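RNA-binding protein RO60 (Deinococcus radiodurans, PDB 2NVO) binds several small RNAs that accumulate during recovery from ultraviolet irradiation and contributes to the resistance of the bacterium to it. Local coordinates at residues R43-G51 with R95-V105. Numbering follows the deposited sequence.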
loop_
_atom_site.group_PDB
_atom_site.type_symbol
_atom_site.label_atom_id
_atom_site.label_comp_id
_atom_site.label_asym_id
_atom_site.label_seq_id
_atom_site.Cartn_x
_atom_site.Cartn_y
_atom_site.Cartn_z
ATOM N N ARG A 43 -11.370 4.478 18.085
ATOM C CA ARG A 43 -12.327 4.278 17.011
ATOM C C ARG A 43 -11.955 5.132 15.804
ATOM O O ARG A 43 -12.080 4.695 14.668
ATOM C CB ARG A 43 -13.751 4.588 17.475
ATOM C CG ARG A 43 -14.808 4.085 16.510
ATOM C CD ARG A 43 -16.221 4.355 17.005
ATOM N NE ARG A 43 -17.221 4.024 15.991
ATOM C CZ ARG A 43 -18.532 3.998 16.221
ATOM N NH1 ARG A 43 -18.999 4.281 17.431
ATOM N NH2 ARG A 43 -19.374 3.689 15.247
ATOM N N LEU A 44 -11.497 6.350 16.057
ATOM C CA LEU A 44 -11.067 7.231 14.979
ATOM C C LEU A 44 -9.772 6.727 14.346
ATOM O O LEU A 44 -9.611 6.793 13.130
ATOM C CB LEU A 44 -10.882 8.668 15.476
ATOM C CG LEU A 44 -10.385 9.661 14.419
ATOM C CD1 LEU A 44 -11.444 9.853 13.334
ATOM C CD2 LEU A 44 -10.004 10.995 15.037
ATOM N N THR A 45 -8.849 6.224 15.165
ATOM C CA THR A 45 -7.596 5.701 14.627
ATOM C C THR A 45 -7.892 4.533 13.681
ATOM O O THR A 45 -7.294 4.418 12.606
ATOM C CB THR A 45 -6.616 5.246 15.743
ATOM O OG1 THR A 45 -6.069 6.393 16.406
ATOM C CG2 THR A 45 -5.469 4.452 15.152
ATOM N N ARG A 46 -8.827 3.679 14.073
ATOM C CA ARG A 46 -9.178 2.548 13.221
ATOM C C ARG A 46 -9.715 3.021 11.879
ATOM O O ARG A 46 -9.371 2.483 10.840
ATOM C CB ARG A 46 -10.185 1.619 13.890
ATOM C CG ARG A 46 -10.478 0.373 13.049
ATOM C CD ARG A 46 -11.211 -0.697 13.851
ATOM N NE ARG A 46 -10.329 -1.309 14.838
ATOM C CZ ARG A 46 -10.607 -2.423 15.510
ATOM N NH1 ARG A 46 -11.757 -3.052 15.305
ATOM N NH2 ARG A 46 -9.731 -2.906 16.390
ATOM N N PHE A 47 -10.571 4.034 11.911
ATOM C CA PHE A 47 -11.107 4.595 10.686
ATOM C C PHE A 47 -9.996 5.199 9.823
ATOM O O PHE A 47 -10.005 5.080 8.595
ATOM C CB PHE A 47 -12.174 5.641 11.009
ATOM C CG PHE A 47 -12.631 6.419 9.818
ATOM C CD1 PHE A 47 -13.705 5.979 9.056
ATOM C CD2 PHE A 47 -11.990 7.591 9.456
ATOM C CE1 PHE A 47 -14.123 6.698 7.939
ATOM C CE2 PHE A 47 -12.405 8.309 8.343
ATOM C CZ PHE A 47 -13.473 7.862 7.595
ATOM N N LEU A 48 -9.043 5.856 10.466
ATOM C CA LEU A 48 -7.920 6.470 9.759
ATOM C C LEU A 48 -7.003 5.462 9.072
ATOM O O LEU A 48 -6.478 5.729 7.999
ATOM C CB LEU A 48 -7.100 7.325 10.718
ATOM C CG LEU A 48 -7.798 8.596 11.188
ATOM C CD1 LEU A 48 -7.019 9.239 12.325
ATOM C CD2 LEU A 48 -7.935 9.557 10.010
ATOM N N VAL A 49 -6.809 4.303 9.687
ATOM C CA VAL A 49 -5.937 3.285 9.105
ATOM C C VAL A 49 -6.643 2.432 8.063
ATOM O O VAL A 49 -6.126 2.219 6.973
ATOM C CB VAL A 49 -5.348 2.343 10.183
ATOM C CG1 VAL A 49 -4.648 1.140 9.528
ATOM C CG2 VAL A 49 -4.402 3.099 11.081
ATOM N N LEU A 50 -7.816 1.921 8.412
ATOM C CA LEU A 50 -8.530 1.002 7.535
ATOM C C LEU A 50 -9.328 1.735 6.469
ATOM O O LEU A 50 -9.527 1.214 5.386
ATOM C CB LEU A 50 -9.470 0.108 8.343
ATOM C CG LEU A 50 -8.791 -0.758 9.403
ATOM C CD1 LEU A 50 -9.802 -1.672 10.081
ATOM C CD2 LEU A 50 -7.671 -1.551 8.777
ATOM N N GLY A 51 -9.791 2.939 6.785
ATOM C CA GLY A 51 -10.598 3.705 5.856
ATOM C C GLY A 51 -12.038 3.265 5.967
ATOM O O GLY A 51 -12.849 3.513 5.079
ATOM N N ARG A 95 1.177 4.392 9.706
ATOM C CA ARG A 95 0.614 3.043 9.608
ATOM C C ARG A 95 -0.563 2.943 8.632
ATOM O O ARG A 95 -1.001 1.842 8.284
ATOM C CB ARG A 95 0.203 2.502 10.979
ATOM C CG ARG A 95 1.164 1.453 11.540
ATOM C CD ARG A 95 2.038 2.006 12.663
ATOM N NE ARG A 95 1.238 2.372 13.832
ATOM C CZ ARG A 95 1.752 2.758 14.997
ATOM N NH1 ARG A 95 3.067 2.817 15.149
ATOM N NH2 ARG A 95 0.954 3.078 16.010
ATOM N N ALA A 96 -1.070 4.082 8.185
ATOM C CA ALA A 96 -2.186 4.075 7.246
ATOM C C ALA A 96 -1.709 3.739 5.838
ATOM O O ALA A 96 -0.839 4.421 5.300
ATOM C CB ALA A 96 -2.908 5.421 7.260
ATOM N N PRO A 97 -2.268 2.675 5.242
ATOM C CA PRO A 97 -1.951 2.325 3.854
ATOM C C PRO A 97 -2.225 3.504 2.925
ATOM O O PRO A 97 -1.487 3.724 1.959
ATOM C CB PRO A 97 -2.937 1.195 3.544
ATOM C CG PRO A 97 -3.267 0.616 4.850
ATOM C CD PRO A 97 -3.158 1.690 5.874
ATOM N N LYS A 98 -3.281 4.251 3.222
ATOM C CA LYS A 98 -3.685 5.368 2.380
ATOM C C LYS A 98 -3.842 6.657 3.173
ATOM O O LYS A 98 -4.305 6.649 4.307
ATOM C CB LYS A 98 -4.998 5.050 1.668
ATOM C CG LYS A 98 -4.857 4.086 0.509
ATOM C CD LYS A 98 -6.225 3.665 0.001
ATOM C CE LYS A 98 -6.224 3.523 -1.514
ATOM N NZ LYS A 98 -7.426 2.795 -2.018
ATOM N N ALA A 99 -3.473 7.766 2.547
ATOM C CA ALA A 99 -3.658 9.084 3.133
ATOM C C ALA A 99 -5.124 9.535 3.114
ATOM O O ALA A 99 -5.524 10.375 3.919
ATOM C CB ALA A 99 -2.777 10.090 2.414
ATOM N N ASP A 100 -5.922 8.954 2.215
ATOM C CA ASP A 100 -7.319 9.367 1.997
ATOM C C ASP A 100 -8.128 9.683 3.260
ATOM O O ASP A 100 -8.718 10.759 3.357
ATOM C CB ASP A 100 -8.089 8.313 1.183
ATOM C CG ASP A 100 -7.458 8.018 -0.158
ATOM O OD1 ASP A 100 -6.221 8.127 -0.301
ATOM O OD2 ASP A 100 -8.215 7.647 -1.077
ATOM N N PRO A 101 -8.197 8.730 4.213
ATOM C CA PRO A 101 -9.039 8.951 5.397
ATOM C C PRO A 101 -8.565 10.143 6.243
ATOM O O PRO A 101 -9.403 10.851 6.808
ATOM C CB PRO A 101 -8.888 7.650 6.197
ATOM C CG PRO A 101 -8.517 6.614 5.172
ATOM C CD PRO A 101 -7.664 7.356 4.161
ATOM N N ALA A 102 -7.255 10.332 6.343
ATOM C CA ALA A 102 -6.693 11.437 7.117
ATOM C C ALA A 102 -6.946 12.768 6.416
ATOM O O ALA A 102 -7.186 13.791 7.069
ATOM C CB ALA A 102 -5.202 11.227 7.349
ATOM N N LEU A 103 -6.903 12.748 5.086
ATOM C CA LEU A 103 -7.224 13.923 4.288
ATOM C C LEU A 103 -8.686 14.327 4.449
ATOM O O LEU A 103 -8.990 15.512 4.565
ATOM C CB LEU A 103 -6.905 13.671 2.816
ATOM C CG LEU A 103 -5.413 13.494 2.541
ATOM C CD1 LEU A 103 -5.165 13.094 1.093
ATOM C CD2 LEU A 103 -4.677 14.783 2.883
ATOM N N LEU A 104 -9.576 13.333 4.481
ATOM C CA LEU A 104 -11.011 13.563 4.620
ATOM C C LEU A 104 -11.327 14.121 5.989
ATOM O O LEU A 104 -12.065 15.087 6.115
ATOM C CB LEU A 104 -11.789 12.257 4.424
ATOM C CG LEU A 104 -13.259 12.247 4.859
ATOM C CD1 LEU A 104 -14.043 13.373 4.169
ATOM C CD2 LEU A 104 -13.930 10.902 4.590
ATOM N N VAL A 105 -10.765 13.500 7.016
ATOM C CA VAL A 105 -10.970 13.955 8.382
ATOM C C VAL A 105 -10.463 15.381 8.560
ATOM O O VAL A 105 -11.137 16.216 9.161
ATOM C CB VAL A 105 -10.286 13.020 9.388
ATOM C CG1 VAL A 105 -10.270 13.657 10.756
ATOM C CG2 VAL A 105 -11.022 11.677 9.439
HETATM O O HOH W 1 -5.139 7.920 6.594
HETATM O O HOH W 2 -5.590 4.123 5.044
#
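Leu48 lays its CD2 methyl over the first turn of helix 100-112, 3.7 Å from Ala102 CA. The same methyl lies 3.8 Å from CG2 of Val105, one turn further along. That CG2 is shared: it also packs 3.8 Å from CE2 of Phe47, obliquely to the ring, while a methyl of Leu104 sits at the ring edge, near its plane. Having CG anti to the backbone N (chi1 171°) carries the ring end of Phe47 to Val105 and Leu104, and Phe47 and Val105 run past each other in opposite directions.

Pro101 packs against the C-terminal end of helix 40-50. Its CB rests against Phe47 O and Leu48 O; its CG meets Leu48 O as well and comes 3.6 Å from CA of Gly51, the positive-phi residue at which the helix breaks off. The loop before helix 100-112 meets the same turn: Ala96 CB touches Leu48 O, and Pro97 CD approaches Val49 O to 3.2 Å.

Two waters join the carbonyls of the last helical turn to this loop and the start of helix 100-112. One donates to both Leu48 O (2.9 Å) and Lys98 O and weakly accepts from Ala102 N; the other lies between Val49 O and Lys98 N, accepting from the latter (2.9 Å). Val86 and Val90 of helix 80-93 cover Leu44 and Leu48, and Val49 and Pro97 also touch Val534 and Val525 near the C-terminus.

The axes of the short helical segments approach to 8.1 Å at 125°, apolar helix packing with a water-bridged loop in the TROVE domain, the horseshoe built of HEAT-like repeats, beside its junction with the VWFA-like domain that closes the ring.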